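Local coordinates for protein L-talarate/Galactarate Dehydratase (Salmonella typhimurium, PDB 2PP0) that catalyses the magnesium-dependent dehydration of L-talarate and galactarate to 5-keto-4-deoxy-D-glucarate and, in competition, the epimerisation of L-talarate to galactarate, at residues 33-38 with 388-393; 46-51 with 228-233; 291-296 with 319-324; 24-29 with 67-72. All blocks are in the same frame, centred on the assembly; numbering follows the deposited sequence.

Contact 1: residues 33-38 with 388-393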
loop_
_atom_site.group_PDB
_atom_site.type_symbol
_atom_site.label_atom_id
_atom_site.label_comp_id
_atom_site.label_asym_id
_atom_site.label_seq_id
_atom_site.Cartn_x
_atom_site.Cartn_y
_atom_site.Cartn_z
ATOM N N LEU B 33 -0.861 -9.070 26.166
ATOM C CA LEU B 33 -0.606 -10.222 25.312
ATOM C C LEU B 33 -1.149 -11.466 25.991
ATOM O O LEU B 33 -1.079 -11.596 27.214
ATOM C CB LEU B 33 0.896 -10.383 25.072
ATOM C CG LEU B 33 1.643 -9.169 24.506
ATOM C CD1 LEU B 33 3.122 -9.498 24.384
ATOM C CD2 LEU B 33 1.065 -8.780 23.148
ATOM N N SER B 34 -1.700 -12.377 25.199
ATOM C CA SER B 34 -2.249 -13.611 25.735
ATOM C C SER B 34 -1.846 -14.815 24.898
ATOM O O SER B 34 -1.722 -14.722 23.673
ATOM C CB SER B 34 -3.779 -13.543 25.787
ATOM O OG SER B 34 -4.230 -12.520 26.658
ATOM N N LEU B 35 -1.617 -15.939 25.572
ATOM C CA LEU B 35 -1.291 -17.187 24.898
ATOM C C LEU B 35 -2.413 -18.130 25.285
ATOM O O LEU B 35 -2.553 -18.494 26.455
ATOM C CB LEU B 35 0.047 -17.765 25.371
ATOM C CG LEU B 35 0.319 -19.172 24.817
ATOM C CD1 LEU B 35 0.285 -19.132 23.292
ATOM C CD2 LEU B 35 1.674 -19.695 25.317
ATOM N N ALA B 36 -3.224 -18.511 24.309
ATOM C CA ALA B 36 -4.338 -19.407 24.570
ATOM C C ALA B 36 -4.225 -20.641 23.698
ATOM O O ALA B 36 -3.499 -20.644 22.705
ATOM C CB ALA B 36 -5.662 -18.691 24.294
ATOM N N PHE B 37 -4.939 -21.692 24.075
ATOM C CA PHE B 37 -4.929 -22.915 23.300
ATOM C C PHE B 37 -6.341 -23.354 22.961
ATOM O O PHE B 37 -7.178 -23.577 23.840
ATOM C CB PHE B 37 -4.175 -24.012 24.050
ATOM C CG PHE B 37 -2.683 -23.848 23.996
ATOM C CD1 PHE B 37 -1.961 -24.302 22.895
ATOM C CD2 PHE B 37 -2.005 -23.192 25.017
ATOM C CE1 PHE B 37 -0.588 -24.100 22.813
ATOM C CE2 PHE B 37 -0.628 -22.983 24.943
ATOM C CZ PHE B 37 0.079 -23.438 23.839
ATOM N N LEU B 38 -6.591 -23.450 21.663
ATOM C CA LEU B 38 -7.874 -23.852 21.121
ATOM C C LEU B 38 -7.844 -25.367 20.949
ATOM O O LEU B 38 -7.095 -25.891 20.125
ATOM C CB LEU B 38 -8.074 -23.168 19.769
ATOM C CG LEU B 38 -9.304 -23.495 18.929
ATOM C CD1 LEU B 38 -10.528 -22.899 19.591
ATOM C CD2 LEU B 38 -9.131 -22.923 17.527
ATOM N N THR B 388 -7.110 -19.047 27.824
ATOM C CA THR B 388 -5.828 -18.371 27.972
ATOM C C THR B 388 -5.013 -19.060 29.067
ATOM O O THR B 388 -5.505 -19.260 30.178
ATOM C CB THR B 388 -6.024 -16.888 28.340
ATOM O OG1 THR B 388 -6.658 -16.206 27.249
ATOM C CG2 THR B 388 -4.694 -16.228 28.641
ATOM N N GLN B 389 -3.775 -19.429 28.746
ATOM C CA GLN B 389 -2.907 -20.088 29.715
ATOM C C GLN B 389 -1.870 -19.133 30.280
ATOM O O GLN B 389 -1.478 -19.250 31.434
ATOM C CB GLN B 389 -2.215 -21.299 29.080
ATOM C CG GLN B 389 -3.108 -22.536 29.004
ATOM C CD GLN B 389 -2.448 -23.698 28.282
ATOM O OE1 GLN B 389 -1.228 -23.728 28.109
ATOM N NE2 GLN B 389 -3.255 -24.670 27.867
ATOM N N LEU B 390 -1.432 -18.181 29.464
ATOM C CA LEU B 390 -0.444 -17.197 29.896
ATOM C C LEU B 390 -0.880 -15.816 29.428
ATOM O O LEU B 390 -1.542 -15.685 28.402
ATOM C CB LEU B 390 0.934 -17.516 29.297
ATOM C CG LEU B 390 1.651 -18.802 29.730
ATOM C CD1 LEU B 390 2.889 -19.027 28.867
ATOM C CD2 LEU B 390 2.043 -18.699 31.198
ATOM N N THR B 391 -0.510 -14.788 30.182
ATOM C CA THR B 391 -0.844 -13.417 29.807
ATOM C C THR B 391 0.103 -12.458 30.513
ATOM O O THR B 391 0.712 -12.811 31.524
ATOM C CB THR B 391 -2.311 -13.069 30.172
ATOM O OG1 THR B 391 -2.632 -11.770 29.656
ATOM C CG2 THR B 391 -2.508 -13.069 31.680
ATOM N N CYS B 392 0.253 -11.260 29.956
ATOM C CA CYS B 392 1.107 -10.234 30.543
ATOM C C CYS B 392 0.632 -8.867 30.066
ATOM O O CYS B 392 0.002 -8.755 29.019
ATOM C CB CYS B 392 2.576 -10.449 30.158
ATOM S SG CYS B 392 2.936 -10.450 28.387
ATOM N N GLU B 393 0.927 -7.829 30.842
ATOM C CA GLU B 393 0.504 -6.483 30.484
ATOM C C GLU B 393 1.615 -5.461 30.642
ATOM O O GLU B 393 2.542 -5.643 31.437
ATOM C CB GLU B 393 -0.707 -6.082 31.331
ATOM C CG GLU B 393 -1.946 -6.899 31.016
ATOM C CD GLU B 393 -3.114 -6.564 31.917
ATOM O OE1 GLU B 393 -3.219 -5.395 32.339
ATOM O OE2 GLU B 393 -3.934 -7.464 32.187
HETATM O O HOH W 1 -6.790 -13.328 27.292
#

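Contact 2: residues 46-51 with 228-233. With GOL (glycerol), chain E.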
loop_
_atom_site.group_PDB
_atom_site.type_symbol
_atom_site.label_atom_id
_atom_site.label_comp_id
_atom_site.label_asym_id
_atom_site.label_seq_id
_atom_site.Cartn_x
_atom_site.Cartn_y
_atom_site.Cartn_z
ATOM N N ASP B 46 -3.588 -34.255 7.924
ATOM C CA ASP B 46 -3.573 -34.135 6.472
ATOM C C ASP B 46 -2.495 -35.101 5.976
ATOM O O ASP B 46 -2.082 -36.000 6.713
ATOM C CB ASP B 46 -3.247 -32.696 6.035
ATOM C CG ASP B 46 -2.042 -32.109 6.764
ATOM O OD1 ASP B 46 -1.056 -32.832 7.012
ATOM O OD2 ASP B 46 -2.073 -30.902 7.081
ATOM N N ALA B 47 -2.027 -34.918 4.746
ATOM C CA ALA B 47 -1.003 -35.806 4.201
ATOM C C ALA B 47 0.310 -35.788 4.992
ATOM O O ALA B 47 1.072 -36.756 4.957
ATOM C CB ALA B 47 -0.734 -35.458 2.742
ATOM N N LYS B 48 0.580 -34.693 5.695
ATOM C CA LYS B 48 1.810 -34.583 6.479
ATOM C C LYS B 48 1.853 -35.637 7.584
ATOM O O LYS B 48 2.930 -36.075 8.000
ATOM C CB LYS B 48 1.930 -33.183 7.089
ATOM C CG LYS B 48 2.097 -32.075 6.055
ATOM C CD LYS B 48 2.294 -30.710 6.706
ATOM C CE LYS B 48 0.983 -30.089 7.186
ATOM N NZ LYS B 48 0.324 -30.823 8.305
ATOM N N VAL B 49 0.675 -36.037 8.055
ATOM C CA VAL B 49 0.565 -37.041 9.103
ATOM C C VAL B 49 0.586 -38.448 8.503
ATOM O O VAL B 49 1.268 -39.334 9.017
ATOM C CB VAL B 49 -0.742 -36.872 9.913
ATOM C CG1 VAL B 49 -0.834 -37.953 10.988
ATOM C CG2 VAL B 49 -0.794 -35.487 10.537
ATOM N N LEU B 50 -0.156 -38.647 7.415
ATOM C CA LEU B 50 -0.219 -39.954 6.762
ATOM C C LEU B 50 1.095 -40.406 6.133
ATOM O O LEU B 50 1.260 -41.585 5.833
ATOM C CB LEU B 50 -1.330 -39.975 5.707
ATOM C CG LEU B 50 -2.732 -40.312 6.232
ATOM C CD1 LEU B 50 -3.196 -39.241 7.209
ATOM C CD2 LEU B 50 -3.701 -40.438 5.064
ATOM N N THR B 51 2.025 -39.478 5.927
ATOM C CA THR B 51 3.325 -39.826 5.357
ATOM C C THR B 51 4.349 -39.970 6.484
ATOM O O THR B 51 5.511 -40.301 6.241
ATOM C CB THR B 51 3.834 -38.750 4.376
ATOM O OG1 THR B 51 4.000 -37.506 5.070
ATOM C CG2 THR B 51 2.860 -38.582 3.214
ATOM N N ASN B 228 -0.505 -30.744 0.567
ATOM C CA ASN B 228 0.332 -30.357 1.694
ATOM C C ASN B 228 1.800 -30.790 1.556
ATOM O O ASN B 228 2.389 -31.336 2.496
ATOM C CB ASN B 228 -0.261 -30.903 3.001
ATOM C CG ASN B 228 -1.416 -30.047 3.522
ATOM O OD1 ASN B 228 -1.204 -28.969 4.079
ATOM N ND2 ASN B 228 -2.637 -30.519 3.326
ATOM N N GLN B 229 2.372 -30.538 0.379
ATOM C CA GLN B 229 3.777 -30.833 0.071
ATOM C C GLN B 229 4.189 -32.301 0.033
ATOM O O GLN B 229 5.383 -32.593 -0.071
ATOM C CB GLN B 229 4.698 -30.149 1.087
ATOM C CG GLN B 229 4.331 -28.726 1.491
ATOM C CD GLN B 229 5.260 -28.202 2.569
ATOM O OE1 GLN B 229 6.460 -28.052 2.346
ATOM N NE2 GLN B 229 4.712 -27.930 3.748
ATOM N N GLN B 230 3.236 -33.224 0.081
ATOM C CA GLN B 230 3.605 -34.636 0.142
ATOM C C GLN B 230 3.932 -35.442 -1.116
ATOM O O GLN B 230 4.176 -36.643 -1.019
ATOM C CB GLN B 230 2.570 -35.394 0.981
ATOM C CG GLN B 230 2.467 -34.882 2.421
ATOM C CD GLN B 230 3.824 -34.630 3.069
ATOM O OE1 GLN B 230 4.184 -33.486 3.359
ATOM N NE2 GLN B 230 4.583 -35.698 3.301
ATOM N N TRP B 231 3.942 -34.819 -2.289
ATOM C CA TRP B 231 4.309 -35.565 -3.492
ATOM C C TRP B 231 5.699 -35.139 -3.925
ATOM O O TRP B 231 6.149 -34.039 -3.593
ATOM C CB TRP B 231 3.372 -35.280 -4.667
ATOM C CG TRP B 231 1.984 -35.787 -4.524
ATOM C CD1 TRP B 231 1.590 -36.967 -3.962
ATOM C CD2 TRP B 231 0.799 -35.160 -5.020
ATOM N NE1 TRP B 231 0.228 -37.115 -4.079
ATOM C CE2 TRP B 231 -0.283 -36.020 -4.726
ATOM C CE3 TRP B 231 0.547 -33.953 -5.689
ATOM C CZ2 TRP B 231 -1.603 -35.712 -5.080
ATOM C CZ3 TRP B 231 -0.767 -33.646 -6.041
ATOM C CH2 TRP B 231 -1.825 -34.525 -5.735
ATOM N N ASP B 232 6.390 -36.016 -4.651
ATOM C CA ASP B 232 7.696 -35.652 -5.182
ATOM C C ASP B 232 7.344 -35.191 -6.593
ATOM O O ASP B 232 6.214 -35.393 -7.038
ATOM C CB ASP B 232 8.680 -36.841 -5.194
ATOM C CG ASP B 232 8.182 -38.036 -5.995
ATOM O OD1 ASP B 232 7.166 -37.922 -6.706
ATOM O OD2 ASP B 232 8.830 -39.105 -5.913
ATOM N N ARG B 233 8.280 -34.567 -7.295
ATOM C CA ARG B 233 7.998 -34.067 -8.632
ATOM C C ARG B 233 7.404 -35.095 -9.598
ATOM O O ARG B 233 6.536 -34.758 -10.403
ATOM C CB ARG B 233 9.262 -33.463 -9.237
ATOM C CG ARG B 233 9.798 -32.274 -8.466
ATOM C CD ARG B 233 10.992 -31.684 -9.185
ATOM N NE ARG B 233 11.475 -30.461 -8.551
ATOM C CZ ARG B 233 12.536 -29.786 -8.972
ATOM N NH1 ARG B 233 13.218 -30.221 -10.026
ATOM N NH2 ARG B 233 12.920 -28.682 -8.347
HETATM C C1 GOL E . -3.546 -26.434 8.395
HETATM O O1 GOL E . -4.014 -25.093 8.516
HETATM C C2 GOL E . -3.996 -27.016 7.056
HETATM O O2 GOL E . -3.209 -26.461 5.992
HETATM C C3 GOL E . -3.845 -28.536 7.096
HETATM O O3 GOL E . -3.670 -29.057 5.776
HETATM O O HOH W 2 -3.225 -33.198 2.847
#

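Contact 3: residues 291-296 with 319-324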
loop_
_atom_site.group_PDB
_atom_site.type_symbol
_atom_site.label_atom_id
_atom_site.label_comp_id
_atom_site.label_asym_id
_atom_site.label_seq_id
_atom_site.Cartn_x
_atom_site.Cartn_y
_atom_site.Cartn_z
ATOM N N LEU B 291 8.609 -14.367 -8.088
ATOM C CA LEU B 291 9.564 -14.052 -9.147
ATOM C C LEU B 291 9.937 -15.314 -9.927
ATOM O O LEU B 291 10.372 -15.238 -11.077
ATOM C CB LEU B 291 10.824 -13.410 -8.565
ATOM C CG LEU B 291 10.645 -12.031 -7.932
ATOM C CD1 LEU B 291 11.984 -11.527 -7.419
ATOM C CD2 LEU B 291 10.063 -11.061 -8.966
ATOM N N GLY B 292 9.757 -16.472 -9.297
ATOM C CA GLY B 292 10.070 -17.732 -9.949
ATOM C C GLY B 292 8.880 -18.346 -10.663
ATOM O O GLY B 292 8.967 -19.465 -11.173
ATOM N N ASN B 293 7.762 -17.624 -10.697
ATOM C CA ASN B 293 6.556 -18.109 -11.371
ATOM C C ASN B 293 6.106 -19.478 -10.856
ATOM O O ASN B 293 5.671 -20.344 -11.619
ATOM C CB ASN B 293 6.809 -18.161 -12.880
ATOM C CG ASN B 293 7.082 -16.787 -13.466
ATOM O OD1 ASN B 293 7.945 -16.623 -14.327
ATOM N ND2 ASN B 293 6.342 -15.793 -13.003
ATOM N N ALA B 294 6.191 -19.649 -9.543
ATOM C CA ALA B 294 5.826 -20.900 -8.886
ATOM C C ALA B 294 4.350 -21.286 -8.929
ATOM O O ALA B 294 4.022 -22.469 -9.055
ATOM C CB ALA B 294 6.292 -20.859 -7.432
ATOM N N SER B 295 3.450 -20.309 -8.832
ATOM C CA SER B 295 2.032 -20.643 -8.813
ATOM C C SER B 295 1.069 -19.632 -9.433
ATOM O O SER B 295 1.384 -18.451 -9.578
ATOM C CB SER B 295 1.599 -20.909 -7.368
ATOM O OG SER B 295 1.814 -19.755 -6.562
ATOM N N ASP B 296 -0.116 -20.132 -9.773
ATOM C CA ASP B 296 -1.191 -19.345 -10.370
ATOM C C ASP B 296 -1.970 -18.629 -9.265
ATOM O O ASP B 296 -2.502 -17.532 -9.468
ATOM C CB ASP B 296 -2.109 -20.279 -11.164
ATOM C CG ASP B 296 -1.353 -21.045 -12.239
ATOM O OD1 ASP B 296 -0.918 -20.409 -13.218
ATOM O OD2 ASP B 296 -1.180 -22.275 -12.096
ATOM N N ALA B 319 -0.437 -9.340 -7.434
ATOM C CA ALA B 319 -1.317 -8.672 -8.388
ATOM C C ALA B 319 -0.515 -8.162 -9.581
ATOM O O ALA B 319 -0.962 -8.249 -10.724
ATOM C CB ALA B 319 -2.049 -7.508 -7.706
ATOM N N LYS B 320 0.668 -7.627 -9.306
ATOM C CA LYS B 320 1.538 -7.112 -10.357
ATOM C C LYS B 320 1.914 -8.243 -11.322
ATOM O O LYS B 320 2.118 -8.012 -12.518
ATOM C CB LYS B 320 2.800 -6.499 -9.740
ATOM C CG LYS B 320 3.692 -5.774 -10.743
ATOM C CD LYS B 320 4.923 -5.152 -10.085
ATOM C CE LYS B 320 5.868 -6.214 -9.523
ATOM N NZ LYS B 320 7.126 -5.624 -8.969
ATOM N N HIS B 321 1.996 -9.466 -10.798
ATOM C CA HIS B 321 2.341 -10.627 -11.609
ATOM C C HIS B 321 1.118 -11.352 -12.161
ATOM O O HIS B 321 1.228 -12.466 -12.672
ATOM C CB HIS B 321 3.210 -11.604 -10.809
ATOM C CG HIS B 321 4.652 -11.207 -10.742
ATOM N ND1 HIS B 321 5.095 -10.126 -10.010
ATOM C CD2 HIS B 321 5.745 -11.716 -11.360
ATOM C CE1 HIS B 321 6.398 -9.985 -10.180
ATOM N NE2 HIS B 321 6.816 -10.937 -10.996
ATOM N N GLY B 322 -0.048 -10.719 -12.044
ATOM C CA GLY B 322 -1.274 -11.299 -12.570
ATOM C C GLY B 322 -1.778 -12.576 -11.930
ATOM O O GLY B 322 -2.539 -13.319 -12.553
ATOM N N ARG B 323 -1.383 -12.830 -10.684
ATOM C CA ARG B 323 -1.807 -14.035 -9.979
ATOM C C ARG B 323 -3.076 -13.807 -9.157
ATOM O O ARG B 323 -3.390 -12.677 -8.785
ATOM C CB ARG B 323 -0.697 -14.503 -9.031
ATOM C CG ARG B 323 0.681 -14.576 -9.653
ATOM C CD ARG B 323 0.703 -15.490 -10.870
ATOM N NE ARG B 323 2.069 -15.691 -11.361
ATOM C CZ ARG B 323 2.379 -16.427 -12.422
ATOM N NH1 ARG B 323 1.421 -17.032 -13.113
ATOM N NH2 ARG B 323 3.648 -16.569 -12.783
ATOM N N LYS B 324 -3.793 -14.888 -8.868
ATOM C CA LYS B 324 -5.003 -14.814 -8.054
ATOM C C LYS B 324 -4.576 -14.959 -6.597
ATOM O O LYS B 324 -3.464 -15.418 -6.307
ATOM C CB LYS B 324 -5.966 -15.952 -8.404
ATOM C CG LYS B 324 -6.543 -15.916 -9.817
ATOM C CD LYS B 324 -7.508 -14.753 -10.004
ATOM C CE LYS B 324 -8.265 -14.874 -11.326
ATOM N NZ LYS B 324 -9.027 -16.160 -11.423
HETATM O O HOH W 3 -1.395 -17.170 -13.318
#

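Contact 4: residues 24-29 with 67-72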
loop_
_atom_site.group_PDB
_atom_site.type_symbol
_atom_site.label_atom_id
_atom_site.label_comp_id
_atom_site.label_asym_id
_atom_site.label_seq_id
_atom_site.Cartn_x
_atom_site.Cartn_y
_atom_site.Cartn_z
ATOM N N THR B 24 0.587 16.413 18.537
ATOM C CA THR B 24 -0.835 16.142 18.745
ATOM C C THR B 24 -1.290 14.696 18.571
ATOM O O THR B 24 -2.371 14.327 19.031
ATOM C CB THR B 24 -1.701 17.024 17.813
ATOM O OG1 THR B 24 -1.430 16.689 16.444
ATOM C CG2 THR B 24 -1.384 18.494 18.035
ATOM N N GLY B 25 -0.479 13.875 17.912
ATOM C CA GLY B 25 -0.859 12.490 17.684
ATOM C C GLY B 25 -1.159 11.649 18.916
ATOM O O GLY B 25 -0.661 11.918 20.009
ATOM N N ASP B 26 -1.981 10.618 18.724
ATOM C CA ASP B 26 -2.362 9.704 19.792
ATOM C C ASP B 26 -1.113 8.956 20.269
ATOM O O ASP B 26 -0.059 9.016 19.629
ATOM C CB ASP B 26 -3.409 8.709 19.275
ATOM C CG ASP B 26 -4.218 8.077 20.394
ATOM O OD1 ASP B 26 -3.859 8.289 21.574
ATOM O OD2 ASP B 26 -5.209 7.365 20.096
ATOM N N ARG B 27 -1.236 8.250 21.387
ATOM C CA ARG B 27 -0.117 7.513 21.956
ATOM C C ARG B 27 -0.562 6.199 22.585
ATOM O O ARG B 27 -1.607 6.132 23.228
ATOM C CB ARG B 27 0.576 8.365 23.024
ATOM C CG ARG B 27 1.295 9.589 22.493
ATOM C CD ARG B 27 2.550 9.195 21.734
ATOM N NE ARG B 27 3.366 10.356 21.384
ATOM C CZ ARG B 27 3.096 11.192 20.385
ATOM N NH1 ARG B 27 2.024 11.001 19.624
ATOM N NH2 ARG B 27 3.905 12.216 20.145
ATOM N N ILE B 28 0.228 5.147 22.397
ATOM C CA ILE B 28 -0.106 3.859 22.988
ATOM C C ILE B 28 0.233 3.948 24.479
ATOM O O ILE B 28 1.289 4.464 24.844
ATOM C CB ILE B 28 0.711 2.704 22.335
ATOM C CG1 ILE B 28 0.292 2.537 20.865
ATOM C CG2 ILE B 28 0.484 1.401 23.106
ATOM C CD1 ILE B 28 1.143 1.550 20.067
ATOM N N GLU B 29 -0.656 3.461 25.341
ATOM C CA GLU B 29 -0.390 3.522 26.775
ATOM C C GLU B 29 -0.550 2.187 27.486
ATOM O O GLU B 29 -0.175 2.059 28.648
ATOM C CB GLU B 29 -1.306 4.556 27.452
ATOM C CG GLU B 29 -1.202 5.961 26.874
ATOM C CD GLU B 29 -1.874 7.002 27.751
ATOM O OE1 GLU B 29 -2.942 6.690 28.321
ATOM O OE2 GLU B 29 -1.340 8.130 27.856
ATOM N N ILE B 67 -4.280 -3.592 22.353
ATOM C CA ILE B 67 -3.610 -2.308 22.514
ATOM C C ILE B 67 -4.636 -1.200 22.753
ATOM O O ILE B 67 -5.672 -1.155 22.090
ATOM C CB ILE B 67 -2.794 -1.951 21.235
ATOM C CG1 ILE B 67 -1.821 -3.086 20.896
ATOM C CG2 ILE B 67 -2.028 -0.646 21.439
ATOM C CD1 ILE B 67 -1.042 -2.860 19.589
ATOM N N ARG B 68 -4.351 -0.322 23.710
ATOM C CA ARG B 68 -5.240 0.795 24.019
ATOM C C ARG B 68 -4.448 2.089 23.977
ATOM O O ARG B 68 -3.330 2.159 24.484
ATOM C CB ARG B 68 -5.901 0.597 25.391
ATOM C CG ARG B 68 -7.061 -0.379 25.325
ATOM C CD ARG B 68 -7.617 -0.764 26.688
ATOM N NE ARG B 68 -8.681 -1.753 26.528
ATOM C CZ ARG B 68 -9.891 -1.485 26.037
ATOM N NH1 ARG B 68 -10.208 -0.248 25.666
ATOM N NH2 ARG B 68 -10.778 -2.460 25.887
ATOM N N SER B 69 -5.026 3.110 23.354
ATOM C CA SER B 69 -4.352 4.399 23.223
ATOM C C SER B 69 -4.839 5.445 24.226
ATOM O O SER B 69 -5.912 5.319 24.819
ATOM C CB SER B 69 -4.549 4.947 21.808
ATOM O OG SER B 69 -5.908 5.300 21.606
ATOM N N ARG B 70 -4.032 6.484 24.396
ATOM C CA ARG B 70 -4.347 7.575 25.295
ATOM C C ARG B 70 -5.711 8.183 24.960
ATOM O O ARG B 70 -6.514 8.448 25.852
ATOM C CB ARG B 70 -3.271 8.656 25.173
ATOM C CG ARG B 70 -3.527 9.905 26.000
ATOM C CD ARG B 70 -2.663 11.034 25.483
ATOM N NE ARG B 70 -3.043 11.397 24.120
ATOM C CZ ARG B 70 -2.325 12.183 23.325
ATOM N NH1 ARG B 70 -1.181 12.692 23.757
ATOM N NH2 ARG B 70 -2.750 12.460 22.100
ATOM N N ASP B 71 -5.979 8.386 23.672
ATOM C CA ASP B 71 -7.237 8.997 23.259
ATOM C C ASP B 71 -8.451 8.080 23.204
ATOM O O ASP B 71 -9.447 8.400 22.553
ATOM C CB ASP B 71 -7.052 9.724 21.924
ATOM C CG ASP B 71 -6.006 10.825 22.010
ATOM O OD1 ASP B 71 -5.783 11.339 23.129
ATOM O OD2 ASP B 71 -5.410 11.186 20.971
ATOM N N GLY B 72 -8.363 6.939 23.879
ATOM C CA GLY B 72 -9.493 6.028 23.950
ATOM C C GLY B 72 -9.732 4.991 22.876
ATOM O O GLY B 72 -10.791 4.353 22.860
#

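Contact 1: residues 33-38 with 388-393
Leu35 O is gripped by two successive backbone amides of the partner strand, Gln389 N at 2.8 Å and Leu390 N at 3.2 Å, both lying in the carbonyl plane. Two residues facing one is a classic beta bulge, and it shifts the antiparallel register by one between the Leu35-Leu390 and Ala36-Thr388 pairs. Leu33 O also has two donors: Cys392 N, and Thr391 OG1, which comes in 2.9 Å from Leu33 O and is tilted 32° from the carbonyl plane. The hydroxyl can reach back because Thr391 OG1 stands anti to its own backbone N (chi1 -174°). Between these two carbonyls, Leu35 N makes a nearly straight bond to Leu390 O.

On one face of the sheet Leu35 and Leu390 lie side by side, CD2 of Leu35 3.8 Å from CD1 of Leu390, while Cys392 SG rests on Leu33 CB; helix 86-96 covers Leu33, Leu35 and Cys392. The Gln389 and Phe37 side chains cross at about a right angle, amide and ring planes 33° apart and Gln389 OE1 3.2 Å from Phe37 CD2. The face carrying Ser34, Ala36 and Thr388 is more polar: one water bonds to Ser34 OG and donates to Thr388 OG1, which is also hydrogen-bonded to Ala384 O. The pairing makes strand 388-395 an outermost strand, within this chain, of the antiparallel sheet of the N-terminal domain, as in other enolase-superfamily enzymes. With Leu33 O and Leu35 O each taking two donors, the C-terminal strand is held chiefly through its backbone, the leucine and cysteine packing lying on one face.

Contact 2: residues 46-51 with 228-233
The substrate site of this enolase-superfamily enzyme is bordered here by Asp46 and Asn228, whose side chains cross at about a right angle with carboxylate and amide planes stacked, 29° apart. Asn228 ND2 lies 3.5 Å from Asp46 CB. A glycerol, probably from the crystallisation liquor, occupies the site: its O3 sits 2.8 Å from Asp46 OD2 and 3.0 Å from Asn228 OD1, its one proton being within reach of both acceptors. Glycerol is also hydrogen-bonded to Lys82, to the proton acceptor Lys197 and to His328. Asp46, Ala47, Lys48 and Asn228 all bind substrate.

Asp46 is the N-cap of the short helix 47-50. Its CG is set between the backbone N and the carbonyl carbon (chi1 48°), and OD1 takes a capping bond from Lys48 N on its anti side. The Lys48 chain bends at chi3 and chi4, and Lys48 NZ bridges the syn lone pairs of both oxygens, 2.7 Å from Asp46 OD2, and is bonded as well to Gln54. The contact joins the N-terminal capping domain to the loop after barrel strand 223-226, the strand that ends in the magnesium ligand Asp226. A water accepts from Ala47 N and Asn228 ND2, linking the two segments. Beyond it Ala47 CB packs against the Gln230 side chain, 3.3 Å from Gln230 CG, and Thr51 OG1 bonds back to Ala47 O beside the same glutamine.

Contact 3: residues 291-296 with 319-324
Arg323 folds against the backbone of Ser295 and Asp296 in the closely packed part of this contact. Its chain is bent at chi2 (-57°), which turns CD back to lie 3.3 Å from Ser295 O, and the same carbonyl oxygen sits over one face of the guanidinium, 3.2 Å above its plane and offset toward the rim. Alongside, Lys324 N donates to Asp296 O at 3.0 Å with an N-H...O angle of 163°. That bond lies at the lead-in to neighbouring parallel strands 297-298 and 324-325 of the TIM-like barrel. Helix 308-320, which connects them, ends in a Schellman motif with Gly322 at C-prime, and the chain turns there from helix to strand. Helix 283-291 closes with a Schellman motif too, at Asn293.

Toward the surface the fit is looser. Asp296 OD1 and Arg323 NH1 stay 4.1 Å apart, too far for a salt bridge, with carboxylate and guanidinium planes 78° apart. A water at the guanidinium edge spans the gap, accepting from Arg323 NH1 at 2.8 Å and donating to Asp296 OD1, while Asp296 OD2 turns to Ile274 N. At the outer margin the exposed Leu291 touches the His321 ring through CD2 alone, 3.8 Å from His321 NE2.

Contact 4: residues 24-29 with 67-72
Arg70, Asp26 and Glu29 lose the most surface where strands 28-40 and 57-69 meet in the antiparallel sheet of the N-terminal domain. The strand pairing sets the backbone of two of them: Glu29 N donates to Arg68 O, and Arg70 N makes a 2.7 Å bond to Arg27 O, on either side of the non-hydrogen-bonded pair Ile28-Ser69. Strand 57-69 ends in a type I turn, Ser69 to Gly72, that leads back into strand 74-81 of the same sheet.

Asp26 reaches across to that turn. Its CG stands anti to the backbone N (chi1 -159°), and Asp26 OD1 accepts from Asp71 N at 3.0 Å and from its neighbour Arg27 N, the two amides approaching from opposite faces of the carboxylate plane. Asp26 OD2 accepts from Ser69 OG at 2.7 Å, on the syn side, and forms a salt bridge with Arg146. The like-charged carboxylates of Asp26 and Asp71 stack, 15° apart, with Asp26 OD1 3.3 Å from Asp71 OD2; the surrounding donors and arginines probably offset their repulsion.

Arg70 bends at chi3 and holds Asp71 side-on, NE to OD1 and NH2 to OD2. The Arg70 and Arg27 side chains lie side by side and point the same way, guanidinium planes 21° apart, with Arg27 CG over one face of the Arg70 guanidinium. On the buried side, under helix 127-146, Ile28 and Ile67 touch by their CG2 methyls. The Glu29 side chain crosses that of Arg70 obliquely, its carboxylate against CB and CG of Arg70 and not against the guanidinium, with Glu29 OE2 3.3 Å from Arg70 CB.

In the fold
Contacts 1 and 4 both use strand 28-40 of the N-terminal antiparallel sheet, their centres about 23 Å apart: contact 4 pairs its start with strand 57-69, contact 1 its later part with the C-terminal strand 388-395. Contact 1 therefore closes a loop with contacts 2 and 3 nested inside. Contact 2, about 32 Å from contact 1 between centres, crosses from helix 47-50 to the barrel and forms part of the active site between the domains. Contact 3 lies within the barrel alone, its centre about 24 Å from that of contact 2 and about 37 Å from that of contact 1. The N-terminal domain is thus built from both chain ends around the inserted barrel.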